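Local coordinates for A rubisco-like protein (Burkholderia fungorum, PDB 3NWR) that is a rubisco-like protein related to the large chain of ribulose bisphosphate carboxylase, of unassigned reaction and probably a lyase, at residues R91-L96 against R128-R133; G151-T156 against R372-L377; R399-A404 against P419-A424. All coordinates share one frame; numbering follows the deposited sequence.

Contact 1 of 3, residues R91-L96 against R128-R133; sequences RARITL and RLLSLR
R93 and L130 meet where a long basic side chain leans across a branched apolar one, on two strands that do not pair with each other. The R93 chain leaves its strand with CG anti to the backbone N (chi1 -172°) and stays extended as far as NE, which carries the charged end from strand 89-99 toward strand 126-133. Past CB, the CG methylene passes CD1 of L130 at 4.1 Å, and NE lies equally far from that methyl. The methyl then comes over one face of the guanidinium, offset toward its rim, with CZ 3.6 Å and NH1 3.3 Å from L130 CD1. Leucine suits this place because its methyl covers the flat group while leaving the N-H edges available. At the tip, NH2 stands 3.9 Å from OG of S131, but its strong partner is the carboxylate of D18, with which it forms a salt bridge.

Farther along, T95 and R133 meet differently, crossing at about a right angle, with CG2 of T95 at the edge of the R133 guanidinium, 3.6 Å from NH2. OG1 of T95 is hydrogen-bonded to D18. R133 NH2 makes salt bridges to D18 and E16, so both arginines gather round acidic side chains of the intervening strand, which probably offset their like charges.

The axes of segments 91-96 and 128-133, 9.1 Å apart and turned by 43°, leave room for strand 14-23 between them. L130 and S131 both face D18, forming a classic beta bulge. R93, T95, S131 and R133 share one face with D18, while I94 and L132 point to helices 27-37 and 301-309. Strand 126-133, outermost in the chain's four-stranded antiparallel sheet, and its second neighbour 89-99 belong to the Rubisco-type N-terminal domain.

Contact 2 of 3, residues G151-T156 against R372-L377; sequences GTRALT and RSTDLL
R153 and D375 form a salt bridge in which two nitrogens of the arginine grip a single carboxylate oxygen from the side. NE donates to D375 OD1 over 3.1 Å and NH2 to the same OD1 over 2.8 Å, the second bond being the straighter at 155°. The oxygen lies in the guanidinium plane, yet the carboxylate is turned 59° against it; NH2 uses the anti lone pair of OD1, away from the other oxygen. An arginine extended from CG to NE is long enough to span from helix to loop, and its remaining nitrogen, NH1, is hydrogen-bonded to the carbonyls of V158 and R161.

In the catalytic domain, a TIM barrel, helix 148-156 lies across the N-terminal ends of strands, touching M163 and L352; the bridge ties it to the loop entering strand 377-379.

T374 adds close polar approaches, its O 3.0 Å and its OG1 3.1 Å from R153 NH2.

Hydrogen bonds within each segment shape the partners. S373 OG accepts from D375 N at 3.0 Å, an ST turn, and D375 itself centres an inverse gamma turn. In the helix, T156 OG1 donates to T152 O over 2.9 Å, reaching it from the face opposite T156 N.

Contact 3 of 3, residues R399-A404 against P419-A424; sequences RQAWAA and PELRRA. With SO4 (sulfate ion), chain C.
Q400 spends both ends of its amide on the first turn of helix 419-427, touching E420 and L421. Its OE1 accepts from L421 N over 2.8 Å, meeting a backbone N-H near the start of the helix, where the preceding turn supplies no carbonyl for it. NE2 donates to E420 OE1 over 3.0 Å, arriving from above the carboxylate, 51° out of its plane. Glutamine suits the place because one flat group offers both an acceptor and a donor, and the two bonds together fix its flip. Beyond CG the chain is extended, bringing the amide across the gap, while a bend at chi2 (87°) brings OE1 of E420 to the amide. Beside this pair of bonds, A401 CB packs on L421 CD1 at 4.2 Å; alanine's small side chain suits an approach of 9.3 Å between the segment axes.

On another side of the same helix, R399 NH1 and NH2 hold oxygens O4 and O1 of a sulfate, probably from the crystallisation liquor and shared with R161 and R228. Segments 399-404 and 419-424 cross at -102°. Helix 411-414 packs against A401 and A404, and W402 reaches inward to helix 364-371 and meets F378 of strand 377-379 edge to face.

How the contacts relate
Along the chain the contacts come in series. Contact 1 belongs to the antiparallel sheet of the N-terminal domain; contacts 2 and 3 lie in the barrel domain, on the other side of the chain's centre, their centres about 32 and 43 Å from that of contact 1. Contacts 2 and 3 have centres about 20 Å apart and touch, CD2 of L376 lying 3.9 Å from CH2 of W402. Contact 2 joins helix 148-156 to the loop before strand 377-379, which pairs with strand 163-165; contact 3 packs two C-terminal helices together outside that strand. The packing of L376 on W402 thus passes from the loop of contact 2 to helix 391-407 of contact 3.

Contact 1 of 3, residues R91-L96 against R128-R133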
loop_
_atom_site.group_PDB
_atom_site.type_symbol
_atom_site.label_atom_id
_atom_site.label_comp_id
_atom_site.label_asym_id
_atom_site.label_seq_id
_atom_site.Cartn_x
_atom_site.Cartn_y
_atom_site.Cartn_z
ATOM N N ARG A 91 -15.360 -21.132 5.482
ATOM C CA ARG A 91 -15.039 -19.804 5.975
ATOM C C ARG A 91 -14.944 -19.815 7.487
ATOM O O ARG A 91 -15.681 -20.534 8.160
ATOM C CB ARG A 91 -16.087 -18.796 5.507
ATOM C CG ARG A 91 -16.016 -18.524 4.007
ATOM C CD ARG A 91 -17.236 -17.782 3.498
ATOM N NE ARG A 91 -17.356 -16.447 4.069
ATOM C CZ ARG A 91 -18.267 -16.095 4.972
ATOM N NH1 ARG A 91 -19.145 -16.983 5.420
ATOM N NH2 ARG A 91 -18.299 -14.855 5.434
ATOM N N ALA A 92 -14.023 -19.027 8.025
ATOM C CA ALA A 92 -13.893 -18.924 9.467
ATOM C C ALA A 92 -13.357 -17.570 9.895
ATOM O O ALA A 92 -12.561 -16.956 9.178
ATOM C CB ALA A 92 -12.994 -20.027 10.002
ATOM N N ARG A 93 -13.807 -17.110 11.058
ATOM C CA ARG A 93 -13.198 -15.964 11.719
ATOM C C ARG A 93 -12.162 -16.509 12.681
ATOM O O ARG A 93 -12.450 -17.433 13.444
ATOM C CB ARG A 93 -14.230 -15.134 12.493
ATOM C CG ARG A 93 -13.644 -13.826 13.038
ATOM C CD ARG A 93 -14.638 -12.991 13.837
ATOM N NE ARG A 93 -13.987 -11.807 14.400
ATOM C CZ ARG A 93 -14.216 -10.560 14.001
ATOM N NH1 ARG A 93 -15.104 -10.318 13.046
ATOM N NH2 ARG A 93 -13.567 -9.549 14.570
ATOM N N ILE A 94 -10.953 -15.961 12.641
ATOM C CA ILE A 94 -9.900 -16.448 13.520
ATOM C C ILE A 94 -9.228 -15.289 14.236
ATOM O O ILE A 94 -9.277 -14.150 13.776
ATOM C CB ILE A 94 -8.847 -17.262 12.754
ATOM C CG1 ILE A 94 -8.043 -16.356 11.817
ATOM C CG2 ILE A 94 -9.513 -18.414 11.987
ATOM C CD1 ILE A 94 -6.871 -17.049 11.173
ATOM N N THR A 95 -8.621 -15.582 15.380
ATOM C CA THR A 95 -7.815 -14.595 16.078
ATOM C C THR A 95 -6.426 -15.162 16.267
ATOM O O THR A 95 -6.276 -16.284 16.762
ATOM C CB THR A 95 -8.396 -14.249 17.465
ATOM O OG1 THR A 95 -9.678 -13.632 17.314
ATOM C CG2 THR A 95 -7.466 -13.297 18.206
ATOM N N LEU A 96 -5.412 -14.398 15.859
ATOM C CA LEU A 96 -4.023 -14.754 16.118
ATOM C C LEU A 96 -3.438 -13.878 17.218
ATOM O O LEU A 96 -3.778 -12.702 17.336
ATOM C CB LEU A 96 -3.163 -14.620 14.856
ATOM C CG LEU A 96 -3.588 -15.454 13.653
ATOM C CD1 LEU A 96 -2.550 -15.319 12.538
ATOM C CD2 LEU A 96 -3.770 -16.901 14.046
ATOM N N ARG A 128 -8.762 -11.812 4.886
ATOM C CA ARG A 128 -8.920 -10.399 5.188
ATOM C C ARG A 128 -8.603 -10.133 6.644
ATOM O O ARG A 128 -9.114 -10.808 7.538
ATOM C CB ARG A 128 -10.340 -9.938 4.883
ATOM C CG ARG A 128 -10.575 -8.429 5.066
ATOM C CD ARG A 128 -11.993 -8.132 4.678
ATOM N NE ARG A 128 -12.419 -6.756 4.893
ATOM C CZ ARG A 128 -12.651 -5.885 3.919
ATOM N NH1 ARG A 128 -12.447 -6.221 2.649
ATOM N NH2 ARG A 128 -13.090 -4.676 4.225
ATOM N N LEU A 129 -7.751 -9.141 6.880
ATOM C CA LEU A 129 -7.458 -8.695 8.232
ATOM C C LEU A 129 -8.581 -7.778 8.678
ATOM O O LEU A 129 -8.812 -6.741 8.069
ATOM C CB LEU A 129 -6.132 -7.941 8.250
ATOM C CG LEU A 129 -5.780 -7.248 9.563
ATOM C CD1 LEU A 129 -5.649 -8.241 10.710
ATOM C CD2 LEU A 129 -4.488 -6.419 9.403
ATOM N N LEU A 130 -9.298 -8.177 9.724
ATOM C CA LEU A 130 -10.474 -7.436 10.190
ATOM C C LEU A 130 -10.158 -6.376 11.239
ATOM O O LEU A 130 -10.683 -5.261 11.191
ATOM C CB LEU A 130 -11.502 -8.404 10.785
ATOM C CG LEU A 130 -11.895 -9.585 9.906
ATOM C CD1 LEU A 130 -12.827 -10.525 10.683
ATOM C CD2 LEU A 130 -12.552 -9.099 8.626
ATOM N N SER A 131 -9.327 -6.727 12.210
ATOM C CA SER A 131 -9.121 -5.840 13.341
ATOM C C SER A 131 -7.837 -6.171 14.086
ATOM O O SER A 131 -7.283 -7.265 13.942
ATOM C CB SER A 131 -10.323 -5.905 14.292
ATOM O OG SER A 131 -10.500 -7.226 14.754
ATOM N N LEU A 132 -7.366 -5.204 14.872
ATOM C CA LEU A 132 -6.155 -5.350 15.676
ATOM C C LEU A 132 -6.436 -4.878 17.090
ATOM O O LEU A 132 -7.224 -3.951 17.299
ATOM C CB LEU A 132 -5.021 -4.499 15.108
ATOM C CG LEU A 132 -4.495 -4.928 13.739
ATOM C CD1 LEU A 132 -3.608 -3.832 13.147
ATOM C CD2 LEU A 132 -3.733 -6.229 13.860
ATOM N N ARG A 133 -5.777 -5.506 18.057
ATOM C CA ARG A 133 -5.830 -5.033 19.433
ATOM C C ARG A 133 -4.418 -4.952 19.992
ATOM O O ARG A 133 -3.716 -5.957 20.081
ATOM C CB ARG A 133 -6.687 -5.961 20.291
ATOM C CG ARG A 133 -8.170 -5.849 20.003
ATOM C CD ARG A 133 -8.973 -6.846 20.826
ATOM N NE ARG A 133 -8.659 -8.219 20.447
ATOM C CZ ARG A 133 -9.133 -8.811 19.354
ATOM N NH1 ARG A 133 -9.939 -8.147 18.533
ATOM N NH2 ARG A 133 -8.796 -10.063 19.073
#

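Contact 2 of 3, residues G151-T156 against R372-L377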
loop_
_atom_site.group_PDB
_atom_site.type_symbol
_atom_site.label_atom_id
_atom_site.label_comp_id
_atom_site.label_asym_id
_atom_site.label_seq_id
_atom_site.Cartn_x
_atom_site.Cartn_y
_atom_site.Cartn_z
ATOM N N GLY A 151 -6.953 19.963 18.767
ATOM C CA GLY A 151 -6.047 20.846 18.051
ATOM C C GLY A 151 -6.630 21.419 16.773
ATOM O O GLY A 151 -6.402 22.577 16.425
ATOM N N THR A 152 -7.377 20.596 16.046
ATOM C CA THR A 152 -8.033 21.071 14.846
ATOM C C THR A 152 -9.106 22.109 15.183
ATOM O O THR A 152 -9.248 23.115 14.480
ATOM C CB THR A 152 -8.639 19.896 14.053
ATOM O OG1 THR A 152 -7.628 18.900 13.843
ATOM C CG2 THR A 152 -9.168 20.366 12.706
ATOM N N ARG A 153 -9.856 21.873 16.260
ATOM C CA ARG A 153 -10.822 22.868 16.721
ATOM C C ARG A 153 -10.133 24.173 17.103
ATOM O O ARG A 153 -10.601 25.256 16.750
ATOM C CB ARG A 153 -11.632 22.340 17.902
ATOM C CG ARG A 153 -12.638 21.256 17.523
ATOM C CD ARG A 153 -13.625 21.051 18.675
ATOM N NE ARG A 153 -14.732 20.162 18.329
ATOM C CZ ARG A 153 -15.749 20.506 17.542
ATOM N NH1 ARG A 153 -15.802 21.715 16.990
ATOM N NH2 ARG A 153 -16.714 19.626 17.303
ATOM N N ALA A 154 -9.011 24.068 17.804
ATOM C CA ALA A 154 -8.270 25.260 18.201
ATOM C C ALA A 154 -7.794 26.048 16.981
ATOM O O ALA A 154 -7.905 27.279 16.943
ATOM C CB ALA A 154 -7.106 24.884 19.092
ATOM N N LEU A 155 -7.276 25.337 15.978
ATOM C CA LEU A 155 -6.739 25.983 14.791
ATOM C C LEU A 155 -7.802 26.559 13.861
ATOM O O LEU A 155 -7.524 27.491 13.118
ATOM C CB LEU A 155 -5.824 25.015 14.020
ATOM C CG LEU A 155 -4.470 24.786 14.699
ATOM C CD1 LEU A 155 -3.779 23.516 14.194
ATOM C CD2 LEU A 155 -3.568 26.006 14.495
ATOM N N THR A 156 -9.012 25.997 13.880
ATOM C CA THR A 156 -10.090 26.534 13.055
ATOM C C THR A 156 -10.988 27.489 13.851
ATOM O O THR A 156 -11.879 28.134 13.287
ATOM C CB THR A 156 -10.977 25.401 12.475
ATOM O OG1 THR A 156 -11.497 24.616 13.546
ATOM C CG2 THR A 156 -10.174 24.498 11.553
ATOM N N ARG A 372 -22.609 10.623 16.909
ATOM C CA ARG A 372 -23.112 10.887 18.261
ATOM C C ARG A 372 -22.373 12.047 18.933
ATOM O O ARG A 372 -22.329 12.141 20.161
ATOM C CB ARG A 372 -23.056 9.634 19.144
ATOM C CG ARG A 372 -23.826 8.438 18.596
ATOM C CD ARG A 372 -25.340 8.670 18.599
ATOM N NE ARG A 372 -26.031 7.570 17.924
ATOM C CZ ARG A 372 -26.257 6.382 18.479
ATOM N NH1 ARG A 372 -25.862 6.143 19.723
ATOM N NH2 ARG A 372 -26.878 5.430 17.791
ATOM N N SER A 373 -21.799 12.924 18.112
ATOM C CA SER A 373 -21.205 14.177 18.574
ATOM C C SER A 373 -20.986 15.066 17.362
ATOM O O SER A 373 -21.319 14.681 16.244
ATOM C CB SER A 373 -19.868 13.939 19.277
ATOM O OG SER A 373 -18.811 13.873 18.328
ATOM N N THR A 374 -20.416 16.247 17.575
ATOM C CA THR A 374 -20.110 17.140 16.454
ATOM C C THR A 374 -18.637 17.099 16.074
ATOM O O THR A 374 -18.192 17.914 15.267
ATOM C CB THR A 374 -20.485 18.610 16.743
ATOM O OG1 THR A 374 -19.731 19.091 17.868
ATOM C CG2 THR A 374 -21.982 18.744 17.016
ATOM N N ASP A 375 -17.894 16.160 16.664
ATOM C CA ASP A 375 -16.440 16.066 16.446
ATOM C C ASP A 375 -16.126 15.392 15.107
ATOM O O ASP A 375 -15.767 14.203 15.026
ATOM C CB ASP A 375 -15.781 15.333 17.615
ATOM C CG ASP A 375 -15.794 16.163 18.908
ATOM O OD1 ASP A 375 -15.982 17.387 18.850
ATOM O OD2 ASP A 375 -15.596 15.590 19.996
ATOM N N LEU A 376 -16.284 16.172 14.049
ATOM C CA LEU A 376 -16.114 15.656 12.707
ATOM C C LEU A 376 -15.826 16.785 11.731
ATOM O O LEU A 376 -16.162 17.954 11.981
ATOM C CB LEU A 376 -17.359 14.856 12.290
ATOM C CG LEU A 376 -18.651 15.674 12.205
ATOM C CD1 LEU A 376 -18.974 16.048 10.763
ATOM C CD2 LEU A 376 -19.818 14.929 12.857
ATOM N N LEU A 377 -15.174 16.425 10.632
ATOM C CA LEU A 377 -14.960 17.316 9.501
ATOM C C LEU A 377 -15.914 16.908 8.388
ATOM O O LEU A 377 -15.889 15.766 7.925
ATOM C CB LEU A 377 -13.499 17.222 9.035
ATOM C CG LEU A 377 -13.100 17.987 7.768
ATOM C CD1 LEU A 377 -13.362 19.474 7.915
ATOM C CD2 LEU A 377 -11.625 17.732 7.447
#

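Contact 3 of 3, residues R399-A404 against P419-A424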
loop_
_atom_site.group_PDB
_atom_site.type_symbol
_atom_site.label_atom_id
_atom_site.label_comp_id
_atom_site.label_asym_id
_atom_site.label_seq_id
_atom_site.Cartn_x
_atom_site.Cartn_y
_atom_site.Cartn_z
ATOM N N ARG A 399 -24.648 24.855 7.510
ATOM C CA ARG A 399 -24.590 25.323 8.893
ATOM C C ARG A 399 -25.977 25.290 9.553
ATOM O O ARG A 399 -26.108 24.940 10.723
ATOM C CB ARG A 399 -23.998 26.731 8.960
ATOM C CG ARG A 399 -22.502 26.791 8.652
ATOM C CD ARG A 399 -21.685 26.264 9.837
ATOM N NE ARG A 399 -21.844 27.137 10.990
ATOM C CZ ARG A 399 -21.152 28.255 11.184
ATOM N NH1 ARG A 399 -20.222 28.621 10.305
ATOM N NH2 ARG A 399 -21.383 29.004 12.259
ATOM N N GLN A 400 -27.000 25.654 8.788
ATOM C CA GLN A 400 -28.379 25.602 9.289
ATOM C C GLN A 400 -28.823 24.165 9.566
ATOM O O GLN A 400 -29.493 23.892 10.566
ATOM C CB GLN A 400 -29.327 26.277 8.301
ATOM C CG GLN A 400 -29.248 27.795 8.344
ATOM C CD GLN A 400 -29.972 28.455 7.188
ATOM O OE1 GLN A 400 -30.367 27.795 6.226
ATOM N NE2 GLN A 400 -30.137 29.777 7.270
ATOM N N ALA A 401 -28.432 23.236 8.694
ATOM C CA ALA A 401 -28.714 21.825 8.936
ATOM C C ALA A 401 -28.069 21.357 10.242
ATOM O O ALA A 401 -28.691 20.660 11.039
ATOM C CB ALA A 401 -28.238 20.970 7.765
ATOM N N TRP A 402 -26.807 21.729 10.457
ATOM C CA TRP A 402 -26.140 21.367 11.702
ATOM C C TRP A 402 -26.812 21.986 12.931
ATOM O O TRP A 402 -26.997 21.306 13.941
ATOM C CB TRP A 402 -24.638 21.691 11.637
ATOM C CG TRP A 402 -23.920 20.635 10.854
ATOM C CD1 TRP A 402 -23.383 20.751 9.604
ATOM C CD2 TRP A 402 -23.715 19.275 11.254
ATOM N NE1 TRP A 402 -22.842 19.548 9.207
ATOM C CE2 TRP A 402 -23.027 18.627 10.202
ATOM C CE3 TRP A 402 -24.028 18.546 12.408
ATOM C CZ2 TRP A 402 -22.669 17.284 10.261
ATOM C CZ3 TRP A 402 -23.673 17.206 12.465
ATOM C CH2 TRP A 402 -22.983 16.591 11.400
ATOM N N ALA A 403 -27.191 23.257 12.840
ATOM C CA ALA A 403 -27.917 23.904 13.932
ATOM C C ALA A 403 -29.209 23.142 14.255
ATOM O O ALA A 403 -29.540 22.920 15.424
ATOM C CB ALA A 403 -28.211 25.346 13.583
ATOM N N ALA A 404 -29.923 22.727 13.213
ATOM C CA ALA A 404 -31.166 21.975 13.389
ATOM C C ALA A 404 -30.946 20.663 14.130
ATOM O O ALA A 404 -31.613 20.367 15.123
ATOM C CB ALA A 404 -31.814 21.714 12.039
ATOM N N PRO A 419 -34.302 29.990 5.022
ATOM C CA PRO A 419 -34.444 30.015 3.562
ATOM C C PRO A 419 -33.346 29.263 2.817
ATOM O O PRO A 419 -33.637 28.552 1.856
ATOM C CB PRO A 419 -34.383 31.510 3.233
ATOM C CG PRO A 419 -34.819 32.187 4.477
ATOM C CD PRO A 419 -34.297 31.346 5.598
ATOM N N GLU A 420 -32.102 29.413 3.255
ATOM C CA GLU A 420 -30.991 28.757 2.580
ATOM C C GLU A 420 -31.148 27.241 2.636
ATOM O O GLU A 420 -30.987 26.549 1.630
ATOM C CB GLU A 420 -29.664 29.189 3.208
ATOM C CG GLU A 420 -29.266 30.629 2.891
ATOM C CD GLU A 420 -29.848 31.652 3.860
ATOM O OE1 GLU A 420 -30.686 31.294 4.715
ATOM O OE2 GLU A 420 -29.452 32.833 3.764
ATOM N N LEU A 421 -31.465 26.739 3.824
ATOM C CA LEU A 421 -31.740 25.317 4.024
ATOM C C LEU A 421 -32.940 24.836 3.200
ATOM O O LEU A 421 -32.881 23.807 2.521
ATOM C CB LEU A 421 -31.978 25.039 5.510
ATOM C CG LEU A 421 -32.341 23.602 5.881
ATOM C CD1 LEU A 421 -31.236 22.628 5.422
ATOM C CD2 LEU A 421 -32.571 23.486 7.373
ATOM N N ARG A 422 -34.034 25.590 3.255
ATOM C CA ARG A 422 -35.240 25.228 2.510
ATOM C C ARG A 422 -34.940 25.122 1.013
ATOM O O ARG A 422 -35.341 24.160 0.345
ATOM C CB ARG A 422 -36.346 26.255 2.771
ATOM C CG ARG A 422 -37.721 25.830 2.275
ATOM C CD ARG A 422 -38.797 26.779 2.790
ATOM N NE ARG A 422 -38.617 28.145 2.300
ATOM C CZ ARG A 422 -38.285 29.190 3.060
ATOM N NH1 ARG A 422 -38.080 29.046 4.369
ATOM N NH2 ARG A 422 -38.156 30.391 2.508
ATOM N N ARG A 423 -34.207 26.103 0.493
ATOM C CA ARG A 423 -33.823 26.105 -0.917
ATOM C C ARG A 423 -32.923 24.918 -1.272
ATOM O O ARG A 423 -33.042 24.330 -2.338
ATOM C CB ARG A 423 -33.127 27.422 -1.268
ATOM C CG ARG A 423 -34.044 28.627 -1.263
ATOM C CD ARG A 423 -34.948 28.606 -2.478
ATOM N NE ARG A 423 -34.186 28.705 -3.721
ATOM C CZ ARG A 423 -33.958 29.843 -4.368
ATOM N NH1 ARG A 423 -34.434 30.984 -3.889
ATOM N NH2 ARG A 423 -33.255 29.842 -5.494
ATOM N N ALA A 424 -32.016 24.567 -0.368
ATOM C CA ALA A 424 -31.143 23.423 -0.590
ATOM C C ALA A 424 -31.949 22.130 -0.672
ATOM O O ALA A 424 -31.739 21.308 -1.565
ATOM C CB ALA A 424 -30.112 23.333 0.523
HETATM S S SO4 C . -18.197 31.114 12.327
HETATM O O1 SO4 C . -19.588 31.483 12.559
HETATM O O2 SO4 C . -17.768 30.191 13.375
HETATM O O3 SO4 C . -17.366 32.316 12.351
HETATM O O4 SO4 C . -18.091 30.463 11.026
#